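Local coordinates for protein nucleoside phosphorylase, putative (Trypanosoma brucei, PDB 3BJE) that acts as a homodimeric uridine phosphorylase, a member of the phosphorylase superfamily that splits uridine with phosphate into uracil and ribose 1-phosphate, at residues Pro152-Val156 with Val288-Glu292; Pro158-Thr164 with Ala311-Val315; Pro138-Ile143 with Leu305-Ala309; Ala43-Val49 with Pro87-Thr93; Gln188-Arg192 with Asp205-Met210. The contacts are given in a common frame with arbitrary orientation. Where two conformers were deposited one is given. Residues are numbered along the deposited sequence.

Contact 1. Residues Pro152-Val156 with Val288-Glu292. With URA (uracil), chain D.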
# COMPACT_ATOMS: atom_id res chain seq x y z
N PRO A 152 1.24 16.35 -13.56
CA PRO A 152 0.17 17.31 -13.85
C PRO A 152 0.67 18.61 -14.47
O PRO A 152 -0.13 19.50 -14.74
CB PRO A 152 -0.37 17.60 -12.45
CG PRO A 152 0.83 17.58 -11.63
CD PRO A 152 1.68 16.47 -12.16
N ALA A 153 1.99 18.72 -14.68
CA ALA A 153 2.62 19.94 -15.18
C ALA A 153 2.73 19.92 -16.70
O ALA A 153 3.32 19.00 -17.27
CB ALA A 153 4.00 20.07 -14.59
N GLU A 154 2.19 20.94 -17.36
CA GLU A 154 2.23 20.98 -18.82
C GLU A 154 3.66 21.01 -19.33
O GLU A 154 3.98 20.36 -20.32
CB GLU A 154 1.42 22.16 -19.38
CG GLU A 154 1.66 22.50 -20.87
CD GLU A 154 1.65 21.29 -21.82
OE1 GLU A 154 1.22 20.18 -21.42
OE2 GLU A 154 2.09 21.47 -22.98
N SER A 155 4.53 21.73 -18.65
CA SER A 155 5.91 21.89 -19.10
C SER A 155 6.72 20.58 -19.04
O SER A 155 7.65 20.40 -19.83
CB SER A 155 6.60 22.97 -18.26
OG SER A 155 6.66 22.60 -16.89
N VAL A 156 6.38 19.68 -18.13
CA VAL A 156 7.22 18.51 -17.88
C VAL A 156 7.10 17.47 -19.00
O VAL A 156 6.02 16.92 -19.21
CB VAL A 156 6.88 17.88 -16.52
CG1 VAL A 156 7.68 16.60 -16.30
CG2 VAL A 156 7.13 18.88 -15.38
N VAL A 288 4.11 21.69 -8.63
CA VAL A 288 3.92 20.24 -8.48
C VAL A 288 4.34 19.56 -9.78
O VAL A 288 3.65 19.65 -10.79
CB VAL A 288 2.47 19.87 -8.13
CG1 VAL A 288 2.30 18.35 -8.01
CG2 VAL A 288 2.01 20.56 -6.85
N THR A 289 5.49 18.89 -9.73
CA THR A 289 6.06 18.25 -10.91
C THR A 289 5.56 16.83 -11.14
O THR A 289 5.59 16.33 -12.25
CB THR A 289 7.61 18.21 -10.82
OG1 THR A 289 8.00 17.78 -9.51
CG2 THR A 289 8.21 19.59 -11.16
N ASN A 290 5.16 16.12 -10.08
CA ASN A 290 4.77 14.74 -10.27
C ASN A 290 3.84 14.23 -9.20
O ASN A 290 3.74 14.82 -8.13
CB ASN A 290 5.98 13.80 -10.46
CG ASN A 290 6.91 13.75 -9.26
OD1 ASN A 290 7.18 14.75 -8.60
ND2 ASN A 290 7.45 12.55 -9.00
N ILE A 291 3.16 13.14 -9.52
CA ILE A 291 2.25 12.44 -8.61
C ILE A 291 2.60 10.96 -8.64
O ILE A 291 2.75 10.37 -9.73
CB ILE A 291 0.77 12.57 -9.06
CG1 ILE A 291 0.36 14.04 -9.15
CG2 ILE A 291 -0.16 11.77 -8.13
CD1 ILE A 291 -0.93 14.27 -9.96
N GLU A 292 2.72 10.35 -7.47
CA GLU A 292 3.02 8.92 -7.36
C GLU A 292 2.55 8.41 -5.98
O GLU A 292 1.69 9.06 -5.33
CB GLU A 292 4.51 8.63 -7.65
CG GLU A 292 5.53 9.54 -6.95
CD GLU A 292 5.59 9.27 -5.47
OE1 GLU A 292 6.34 8.35 -5.09
OE2 GLU A 292 4.86 9.97 -4.73
N1 URA D . 2.53 6.02 -11.06
C2 URA D . 1.57 6.67 -10.38
O2 URA D . 1.41 6.50 -9.12
N3 URA D . 0.75 7.50 -11.01
C4 URA D . 0.85 7.70 -12.34
O4 URA D . 0.06 8.49 -12.88
C5 URA D . 1.82 7.03 -13.06
C6 URA D . 2.67 6.17 -12.38
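This contact borders the nucleoside pocket of the phosphorylase fold: strand 284-292 carries I291 and E292 into the uracil site at its C-terminal end, while the loop that follows strand 142-151 packs against its earlier residues. The closest pairs show van der Waals packing, with P152 and A153 lying on the strand backbone and P152 also on the V288 and I291 side chains. P152 is the main knob, with 83 of the 240 Å² buried between the segments; its CG lies 3.6 Å from V288 O and 4.0 Å from V288 CG1. A153 CB is 3.8 Å from V288 O. The loop turns back on itself through V156 N bonding to A153 O at 3.3 Å, which brings V156 CG2 to 4.4 Å from T289 CG2. T289 O accepts from S151 OG, and the backbone of I291 bonds to G150, both just upstream of P152. Within the strand T289 OG1 donates to N290 OD1 at 3.3 Å, and N290 OD1 also bonds T244. E292, which also lines the ribose 1-phosphate pocket, has its CA 3.4 Å from URA O2. I291 CD1 rests 4.1 Å from P152 CD.

Contact 2. Residues Pro158-Thr164 with Ala311-Val315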
# COMPACT_ATOMS: atom_id res chain seq x y z
N PRO A 158 7.27 14.00 -21.36
CA PRO A 158 7.16 12.55 -21.20
C PRO A 158 8.54 11.93 -20.97
O PRO A 158 9.50 12.30 -21.65
CB PRO A 158 6.61 12.08 -22.56
CG PRO A 158 5.92 13.25 -23.12
CD PRO A 158 6.68 14.45 -22.63
N LEU A 159 8.62 11.03 -20.00
CA LEU A 159 9.85 10.30 -19.70
C LEU A 159 10.99 11.16 -19.14
O LEU A 159 12.12 10.68 -19.03
CB LEU A 159 10.33 9.50 -20.93
CG LEU A 159 9.30 8.51 -21.48
CD1 LEU A 159 9.81 7.86 -22.76
CD2 LEU A 159 8.96 7.45 -20.43
N ALA A 160 10.71 12.41 -18.77
CA ALA A 160 11.63 13.18 -17.94
C ALA A 160 11.76 12.54 -16.56
O ALA A 160 10.88 11.77 -16.12
CB ALA A 160 11.16 14.61 -17.79
N LEU A 161 12.88 12.84 -15.90
CA LEU A 161 13.12 12.40 -14.53
C LEU A 161 12.69 13.52 -13.60
O LEU A 161 13.28 14.59 -13.58
CB LEU A 161 14.59 12.04 -14.30
CG LEU A 161 14.92 11.38 -12.95
CD1 LEU A 161 14.19 10.04 -12.75
CD2 LEU A 161 16.45 11.20 -12.79
N ALA A 162 11.62 13.28 -12.84
CA ALA A 162 11.11 14.29 -11.92
C ALA A 162 11.73 14.05 -10.54
O ALA A 162 11.48 13.02 -9.87
CB ALA A 162 9.61 14.23 -11.86
N VAL A 163 12.55 15.02 -10.11
CA VAL A 163 13.33 14.92 -8.90
C VAL A 163 12.59 15.67 -7.80
O VAL A 163 12.20 16.81 -7.98
CB VAL A 163 14.73 15.54 -9.12
CG1 VAL A 163 15.60 15.41 -7.86
CG2 VAL A 163 15.39 14.89 -10.30
N THR A 164 12.39 15.00 -6.66
CA THR A 164 11.63 15.57 -5.55
C THR A 164 12.46 16.57 -4.75
O THR A 164 13.61 16.26 -4.40
CB THR A 164 11.20 14.46 -4.57
OG1 THR A 164 10.34 13.54 -5.26
CG2 THR A 164 10.46 15.04 -3.34
N ALA A 311 13.94 11.18 -3.84
CA ALA A 311 13.24 10.40 -4.85
C ALA A 311 13.39 11.05 -6.21
O ALA A 311 13.52 12.28 -6.32
CB ALA A 311 11.74 10.29 -4.48
N ALA A 312 13.38 10.22 -7.24
CA ALA A 312 13.37 10.69 -8.61
C ALA A 312 12.56 9.66 -9.38
O ALA A 312 12.78 8.47 -9.22
CB ALA A 312 14.78 10.79 -9.19
N CYS A 313 11.62 10.12 -10.21
CA CYS A 313 10.72 9.19 -10.88
C CYS A 313 10.57 9.54 -12.34
O CYS A 313 10.42 10.70 -12.68
CB CYS A 313 9.34 9.24 -10.23
SG CYS A 313 9.29 8.80 -8.48
N VAL A 314 10.58 8.51 -13.19
CA VAL A 314 10.38 8.69 -14.61
C VAL A 314 8.90 8.97 -14.89
O VAL A 314 8.02 8.24 -14.43
CB VAL A 314 10.86 7.42 -15.40
CG1 VAL A 314 10.63 7.55 -16.90
CG2 VAL A 314 12.34 7.14 -15.12
N VAL A 315 8.63 10.01 -15.69
CA VAL A 315 7.25 10.40 -15.99
C VAL A 315 6.70 9.47 -17.06
O VAL A 315 7.07 9.56 -18.23
CB VAL A 315 7.16 11.88 -16.44
CG1 VAL A 315 5.72 12.29 -16.84
CG2 VAL A 315 7.67 12.79 -15.33
O HOH W 1 15.01 13.91 -4.33
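Two neighbouring strands of the central mixed sheet of this phosphorylase fold, 161-169 and 308-318, form an antiparallel ladder here; the axes of the short segments approach to 4.4 Å at 155°. CA atoms are 4.2 Å apart in the non-hydrogen-bonded pair V163/A312 and 4.6 Å in L161/V314, both with side chains on one face. On that face the small A312 side chain leaves a hollow beside V314 that L161 fills: its CD1 lies 3.7 Å from A312 CB and 4.2 Å from V314 CG2. Helix 329-348 packs over this face, touching L161 and V314. The other face bears A162 and C313, the hydrogen-bonded pair, joined by A162 N to C313 O at 2.8 Å and C313 N to A162 O at 2.9 Å. The short A162 side chain leaves room for N290 of strand 284-292. V315, with 81 Å² buried, brings CG2 to 4.2 Å from A162 CB. In the loop before the strand, L159 N still bonds V315 O at 2.8 Å. At the far end, T164 N bonds A311 O at 3.0 Å, and water 1 links T164 O (2.7 Å) to A311 N (3.0 Å).

Contact 3. Residues Pro138-Ile143 with Leu305-Ala309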
# COMPACT_ATOMS: atom_id res chain seq x y z
N PRO A 138 23.02 8.54 12.05
CA PRO A 138 21.94 8.38 11.09
C PRO A 138 22.21 9.03 9.73
O PRO A 138 21.64 8.59 8.74
CB PRO A 138 20.74 9.06 11.76
CG PRO A 138 21.13 9.29 13.15
CD PRO A 138 22.60 9.30 13.24
N SER A 139 23.07 10.04 9.69
CA SER A 139 23.34 10.72 8.44
C SER A 139 24.10 9.83 7.46
O SER A 139 24.22 10.18 6.28
CB SER A 139 24.08 12.03 8.68
OG SER A 139 25.40 11.78 9.12
N THR A 140 24.62 8.70 7.93
CA THR A 140 25.29 7.73 7.07
C THR A 140 24.30 7.00 6.15
O THR A 140 24.70 6.45 5.13
CB THR A 140 26.10 6.68 7.89
OG1 THR A 140 25.23 5.88 8.69
CG2 THR A 140 27.15 7.39 8.76
N MET A 141 23.02 7.00 6.51
CA MET A 141 22.01 6.36 5.69
C MET A 141 21.60 7.29 4.56
O MET A 141 21.20 8.43 4.80
CB MET A 141 20.80 6.00 6.53
CG MET A 141 21.10 5.02 7.68
SD MET A 141 21.76 3.43 7.09
CE MET A 141 20.46 2.92 5.95
N LYS A 142 21.69 6.77 3.34
CA LYS A 142 21.28 7.49 2.13
C LYS A 142 20.28 6.59 1.39
O LYS A 142 20.62 5.48 1.00
CB LYS A 142 22.48 7.74 1.21
CG LYS A 142 23.80 8.07 1.88
CD LYS A 142 23.80 9.42 2.51
CE LYS A 142 25.22 9.76 2.99
NZ LYS A 142 25.27 11.13 3.56
N ILE A 143 19.06 7.08 1.19
CA ILE A 143 17.99 6.29 0.59
C ILE A 143 17.36 7.07 -0.56
O ILE A 143 16.87 8.18 -0.36
CB ILE A 143 16.91 5.96 1.64
CG1 ILE A 143 17.57 5.28 2.85
CG2 ILE A 143 15.77 5.10 1.04
CD1 ILE A 143 16.62 4.97 4.01
N LEU A 305 13.87 9.87 11.24
CA LEU A 305 14.98 9.04 11.74
C LEU A 305 16.36 9.68 11.59
O LEU A 305 17.33 9.16 12.12
CB LEU A 305 15.01 7.69 11.02
CG LEU A 305 13.83 6.78 11.24
CD1 LEU A 305 13.99 5.54 10.38
CD2 LEU A 305 13.71 6.45 12.72
N GLY A 306 16.43 10.81 10.89
CA GLY A 306 17.70 11.43 10.58
C GLY A 306 18.46 10.82 9.41
O GLY A 306 19.64 11.12 9.22
N TYR A 307 17.80 9.99 8.62
CA TYR A 307 18.40 9.40 7.43
C TYR A 307 18.18 10.34 6.26
O TYR A 307 17.13 10.98 6.17
CB TYR A 307 17.75 8.06 7.10
CG TYR A 307 17.83 6.96 8.16
CD1 TYR A 307 18.62 7.10 9.30
CD2 TYR A 307 17.15 5.77 7.99
CE1 TYR A 307 18.70 6.08 10.24
CE2 TYR A 307 17.21 4.74 8.95
CZ TYR A 307 17.98 4.90 10.07
OH TYR A 307 18.07 3.89 11.02
N GLN A 308 19.15 10.43 5.35
CA GLN A 308 19.05 11.29 4.18
C GLN A 308 18.28 10.55 3.11
O GLN A 308 18.69 9.45 2.71
CB GLN A 308 20.43 11.65 3.66
CG GLN A 308 21.33 12.27 4.71
CD GLN A 308 22.54 12.97 4.10
OE1 GLN A 308 22.84 12.80 2.92
NE2 GLN A 308 23.20 13.79 4.90
N ALA A 309 17.18 11.13 2.64
CA ALA A 309 16.35 10.46 1.65
C ALA A 309 15.87 11.42 0.57
O ALA A 309 15.81 12.64 0.77
CB ALA A 309 15.16 9.77 2.31
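Q308, Y307 and I143 bury the most surface here (93, 76 and 66 Å²), where strands 142-151 and 308-318 begin their parallel pairing in the central mixed sheet of the phosphorylase fold. Q308 N donates to M141 O at 2.9 Å, and Q308 O accepts from I143 N at 2.8 Å. Its OE1 receives a weak bond from K142 NZ at 3.0 Å and is also bonded by N214. The Y307 ring is a platform for M141, whose CG stands 3.6 Å from the ring centroid and 11° off the normal, a CH-pi contact; M141 SD follows at 5.0 Å as a Met-aromatic contact. Y307 OH bonds E112 and H108 of helix 97-112. I143 CD1 reaches Y307 CD2 at 4.1 Å, and its CB lies 4.2 Å from A309 CB. G306, at phi 79°, ends helix 295-305 in a Schellman motif. The chemistry implies two separate roles: the backbone bonds of Q308 fix the parallel register, while the apolar packing round the ring does not depend on them.

Contact 4. Residues Ala43-Val49 with Pro87-Thr93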
# COMPACT_ATOMS: atom_id res chain seq x y z
N ALA A 43 23.36 -2.51 3.03
CA ALA A 43 24.27 -1.36 2.90
C ALA A 43 23.65 -0.09 3.51
O ALA A 43 22.45 -0.01 3.70
CB ALA A 43 24.60 -1.12 1.42
N ASP A 44 24.50 0.89 3.81
CA ASP A 44 24.04 2.21 4.26
C ASP A 44 23.38 3.01 3.14
O ASP A 44 22.61 3.94 3.41
CB ASP A 44 25.21 3.04 4.80
CG ASP A 44 25.79 2.50 6.08
OD1 ASP A 44 25.16 1.66 6.74
OD2 ASP A 44 26.90 2.94 6.45
N ARG A 45 23.70 2.65 1.91
CA ARG A 45 23.19 3.33 0.73
C ARG A 45 22.19 2.41 0.02
O ARG A 45 22.55 1.30 -0.38
CB ARG A 45 24.33 3.71 -0.21
CG ARG A 45 25.18 4.87 0.28
CD ARG A 45 26.26 5.22 -0.73
NE ARG A 45 27.05 6.38 -0.32
CZ ARG A 45 28.02 6.35 0.59
NH1 ARG A 45 28.68 7.46 0.88
NH2 ARG A 45 28.34 5.22 1.22
N ILE A 46 20.97 2.89 -0.13
CA ILE A 46 19.84 2.09 -0.60
C ILE A 46 19.05 2.78 -1.70
O ILE A 46 18.76 3.96 -1.62
CB ILE A 46 18.86 1.82 0.59
CG1 ILE A 46 19.59 1.09 1.72
CG2 ILE A 46 17.63 1.01 0.13
CD1 ILE A 46 18.83 0.99 3.06
N ILE A 47 18.74 2.02 -2.75
CA ILE A 47 17.77 2.44 -3.74
C ILE A 47 16.47 1.69 -3.52
O ILE A 47 16.49 0.48 -3.43
CB ILE A 47 18.24 2.16 -5.16
CG1 ILE A 47 19.52 2.91 -5.45
CG2 ILE A 47 17.16 2.59 -6.16
CD1 ILE A 47 20.12 2.61 -6.80
N PHE A 48 15.36 2.43 -3.42
CA PHE A 48 14.02 1.85 -3.37
C PHE A 48 13.43 1.86 -4.78
O PHE A 48 13.51 2.86 -5.50
CB PHE A 48 13.08 2.69 -2.51
CG PHE A 48 13.21 2.50 -1.02
CD1 PHE A 48 13.84 1.42 -0.44
CD2 PHE A 48 12.58 3.42 -0.21
CE1 PHE A 48 13.87 1.31 0.95
CE2 PHE A 48 12.61 3.30 1.16
CZ PHE A 48 13.26 2.25 1.73
N VAL A 49 12.81 0.75 -5.15
CA VAL A 49 12.00 0.70 -6.36
C VAL A 49 10.66 0.13 -5.98
O VAL A 49 10.56 -0.64 -5.06
CB VAL A 49 12.65 -0.18 -7.45
CG1 VAL A 49 13.97 0.46 -7.90
CG2 VAL A 49 12.87 -1.62 -6.96
N PRO A 87 29.44 0.05 -1.33
CA PRO A 87 28.28 -0.82 -1.09
C PRO A 87 26.96 -0.13 -1.37
O PRO A 87 26.73 1.01 -0.95
CB PRO A 87 28.39 -1.15 0.39
CG PRO A 87 29.85 -1.04 0.67
CD PRO A 87 30.26 0.17 -0.11
N VAL A 88 26.10 -0.86 -2.07
CA VAL A 88 24.74 -0.40 -2.34
C VAL A 88 23.79 -1.59 -2.24
O VAL A 88 24.15 -2.73 -2.57
CB VAL A 88 24.62 0.26 -3.73
CG1 VAL A 88 23.15 0.69 -4.01
CG2 VAL A 88 25.55 1.47 -3.84
N THR A 89 22.58 -1.32 -1.75
CA THR A 89 21.50 -2.31 -1.71
C THR A 89 20.30 -1.75 -2.50
O THR A 89 19.95 -0.58 -2.34
CB THR A 89 21.02 -2.59 -0.26
OG1 THR A 89 22.11 -3.13 0.49
CG2 THR A 89 19.85 -3.59 -0.22
N VAL A 90 19.73 -2.57 -3.38
CA VAL A 90 18.46 -2.20 -4.06
C VAL A 90 17.37 -3.05 -3.40
O VAL A 90 17.58 -4.25 -3.18
CB VAL A 90 18.50 -2.39 -5.60
CG1 VAL A 90 18.91 -3.80 -6.01
CG2 VAL A 90 17.14 -2.00 -6.23
N ILE A 91 16.26 -2.39 -3.04
CA ILE A 91 15.12 -3.02 -2.39
C ILE A 91 13.84 -2.64 -3.15
O ILE A 91 13.61 -1.44 -3.41
CB ILE A 91 14.94 -2.53 -0.93
CG1 ILE A 91 16.16 -2.93 -0.09
CG2 ILE A 91 13.66 -3.10 -0.32
CD1 ILE A 91 16.15 -2.36 1.32
N SER A 92 13.03 -3.64 -3.49
CA SER A 92 11.69 -3.36 -3.94
C SER A 92 10.74 -3.29 -2.75
O SER A 92 10.78 -4.14 -1.87
CB SER A 92 11.17 -4.39 -4.95
OG SER A 92 11.09 -5.71 -4.42
N THR A 93 9.90 -2.26 -2.76
CA THR A 93 8.99 -2.02 -1.67
C THR A 93 7.56 -2.44 -1.97
O THR A 93 6.75 -2.54 -1.06
CB THR A 93 8.98 -0.53 -1.33
OG1 THR A 93 8.48 0.21 -2.45
CG2 THR A 93 10.39 -0.02 -1.00
O HOH W 2 27.20 2.26 1.34
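Strands 45-49 and 86-92 run parallel in the central sheet of the phosphorylase fold, their short axes 4.7 Å apart and 22° from parallel. A43 precedes the first strand: its N donates to T89 OG1 at 2.9 Å, a hydroxyl also bonded to T80, and its CB lies 3.9 Å from P87 CB. R45 O accepts from T89 N at 3.0 Å, and water 2 joins R45 NH2 (3.2 Å) to P87 O (2.7 Å). I46 turns to the face shared with T89 and I91, its CG2 3.9 Å from I91 CD1. I47, on the opposite face, bonds both ways, N to T89 O and O to I91 N, each 2.9 Å; helix 329-348 packs on it. F48 packs on helix 97-112, and T93 CG2 lies over its ring, 4.0 Å from the centroid, a CH-pi contact. V49, whose side chain is about 5 Å from bound ribose 1-phosphate, bonds I91 O through its N at 2.9 Å, and its O accepts from T93 N at 2.9 Å.

Contact 5. Residues Gln188-Arg192 with Asp205-Met210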
# COMPACT_ATOMS: atom_id res chain seq x y z
N GLN A 188 7.37 24.62 3.84
CA GLN A 188 6.33 23.59 3.94
C GLN A 188 4.99 24.15 4.43
O GLN A 188 3.91 23.70 4.00
CB GLN A 188 6.80 22.45 4.85
CG GLN A 188 7.81 21.53 4.19
CD GLN A 188 8.20 20.34 5.03
OE1 GLN A 188 7.35 19.66 5.61
NE2 GLN A 188 9.50 20.06 5.10
N GLN A 189 5.02 25.13 5.34
CA GLN A 189 3.78 25.76 5.79
C GLN A 189 3.07 26.47 4.64
O GLN A 189 1.83 26.43 4.54
CB GLN A 189 4.06 26.77 6.90
CG GLN A 189 4.39 26.13 8.24
CD GLN A 189 4.86 27.14 9.25
OE1 GLN A 189 4.25 28.20 9.42
NE2 GLN A 189 5.95 26.83 9.93
N GLU A 190 3.85 27.11 3.76
CA GLU A 190 3.29 27.80 2.60
C GLU A 190 2.69 26.81 1.60
O GLU A 190 1.59 27.03 1.08
CB GLU A 190 4.38 28.65 1.94
CG GLU A 190 3.92 29.45 0.73
CD GLU A 190 2.85 30.51 1.04
OE1 GLU A 190 2.48 30.74 2.22
OE2 GLU A 190 2.38 31.13 0.06
N ILE A 191 3.39 25.70 1.35
CA ILE A 191 2.84 24.65 0.48
C ILE A 191 1.50 24.16 1.04
O ILE A 191 0.52 24.09 0.32
CB ILE A 191 3.84 23.46 0.31
CG1 ILE A 191 5.04 23.90 -0.54
CG2 ILE A 191 3.14 22.25 -0.32
CD1 ILE A 191 6.20 22.90 -0.55
N ARG A 192 1.47 23.83 2.32
CA ARG A 192 0.24 23.32 2.91
C ARG A 192 -0.89 24.34 2.78
O ARG A 192 -2.02 23.98 2.45
CB ARG A 192 0.41 22.93 4.36
CG ARG A 192 -0.74 22.09 4.83
CD ARG A 192 -0.53 21.56 6.22
NE ARG A 192 -1.59 20.61 6.55
CZ ARG A 192 -2.80 20.93 6.99
NH1 ARG A 192 -3.15 22.20 7.18
NH2 ARG A 192 -3.67 19.97 7.25
N ASP A 205 -6.65 16.22 5.72
CA ASP A 205 -5.57 16.69 6.61
C ASP A 205 -4.22 16.27 6.00
O ASP A 205 -3.52 15.40 6.52
CB ASP A 205 -5.75 16.12 8.03
CG ASP A 205 -4.76 16.68 9.02
OD1 ASP A 205 -4.04 17.65 8.72
OD2 ASP A 205 -4.69 16.14 10.14
N ILE A 206 -3.87 16.90 4.88
CA ILE A 206 -2.60 16.60 4.20
C ILE A 206 -1.39 16.96 5.05
O ILE A 206 -1.47 17.80 5.96
CB ILE A 206 -2.50 17.31 2.84
CG1 ILE A 206 -2.57 18.83 3.01
CG2 ILE A 206 -3.63 16.85 1.93
CD1 ILE A 206 -2.11 19.61 1.80
N TYR A 207 -0.28 16.30 4.78
CA TYR A 207 0.97 16.67 5.39
C TYR A 207 2.01 17.01 4.31
O TYR A 207 1.72 16.93 3.12
CB TYR A 207 1.48 15.61 6.33
CG TYR A 207 1.85 14.27 5.73
CD1 TYR A 207 3.17 13.96 5.44
CD2 TYR A 207 0.88 13.31 5.49
CE1 TYR A 207 3.52 12.73 4.90
CE2 TYR A 207 1.21 12.07 4.95
CZ TYR A 207 2.55 11.78 4.67
OH TYR A 207 2.93 10.54 4.19
N THR A 208 3.18 17.47 4.75
CA THR A 208 4.26 17.80 3.84
C THR A 208 5.57 17.20 4.33
O THR A 208 5.70 16.81 5.49
CB THR A 208 4.44 19.32 3.72
OG1 THR A 208 4.69 19.88 5.01
CG2 THR A 208 3.17 20.01 3.11
N SER A 209 6.54 17.15 3.43
CA SER A 209 7.92 16.84 3.79
C SER A 209 8.87 17.40 2.73
O SER A 209 8.48 18.23 1.88
CB SER A 209 8.11 15.32 3.95
OG SER A 209 9.33 14.99 4.59
N MET A 210 10.13 16.98 2.79
CA MET A 210 11.12 17.45 1.84
C MET A 210 12.22 16.40 1.77
O MET A 210 12.60 15.81 2.78
CB MET A 210 11.71 18.78 2.30
CG MET A 210 12.55 19.49 1.24
SD MET A 210 13.37 21.00 1.82
CE MET A 210 14.44 20.34 3.08
O HOH W 3 3.33 22.07 6.70
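The axis of the helical turn 188-192 passes 8.4 Å from that of strand 207-210, with their N-to-C directions at 141°, so the helix lies across the strand roughly antiparallel. The nearest CA atoms are those of Q188 and T208, 6.1 Å apart, and R192 N bonds Q188 O at 3.0 Å as expected within a helix. Q188 and, one turn on, I191 and R192 project toward the strand. T208 answers them from the strand, with 82 Å² buried: its CG2 lies 4.1 Å from I191 CG2 and 4.2 Å from R192 CB. Water 3 donates to T208 OG1 at 3.1 Å and, weakly, to Q188 O at 3.2 Å. Q188 buries 88 Å², and R192 buries 100 Å² by stretching along the start of the second segment. R192 NE donates to I206 O at 2.9 Å, and NH2 adds a weak bond to the same oxygen at 3.3 Å; NH2 also forms a salt bridge with D205 OD1 at 2.8 Å. On the helix side, I191 packs further on H166 and I168 of strand 161-169 and on strand 279-281. Strand 207-210 pairs antiparallel with 161-169, while Y207 and S209 point away from the helix and touch helix 295-305, so the strand is sandwiched between helices 186-198 and 295-305.

All five contacts reach one mixed sheet. Contact 4 comes first along the chain and closes before the others open; contact 3 then encloses contacts 1 and 5, while contacts 1 and 2 interlock, their segments alternating. In space, contacts 3 and 4 are neighbours (centres about 12 Å apart), since strand 142-151 pairs with 45-49. Contacts 2 and 3 share strand 308-318, with centres about 21 Å apart. Contacts 1 and 2, centres about 9 Å apart, touch through N290 and V315 near the bound uracil and ribose 1-phosphate; contacts 1 and 4 have centres about 26 Å apart. The sheet thus joins the uracil end to V49, close to ribose 1-phosphate; contact 5 lies away from both.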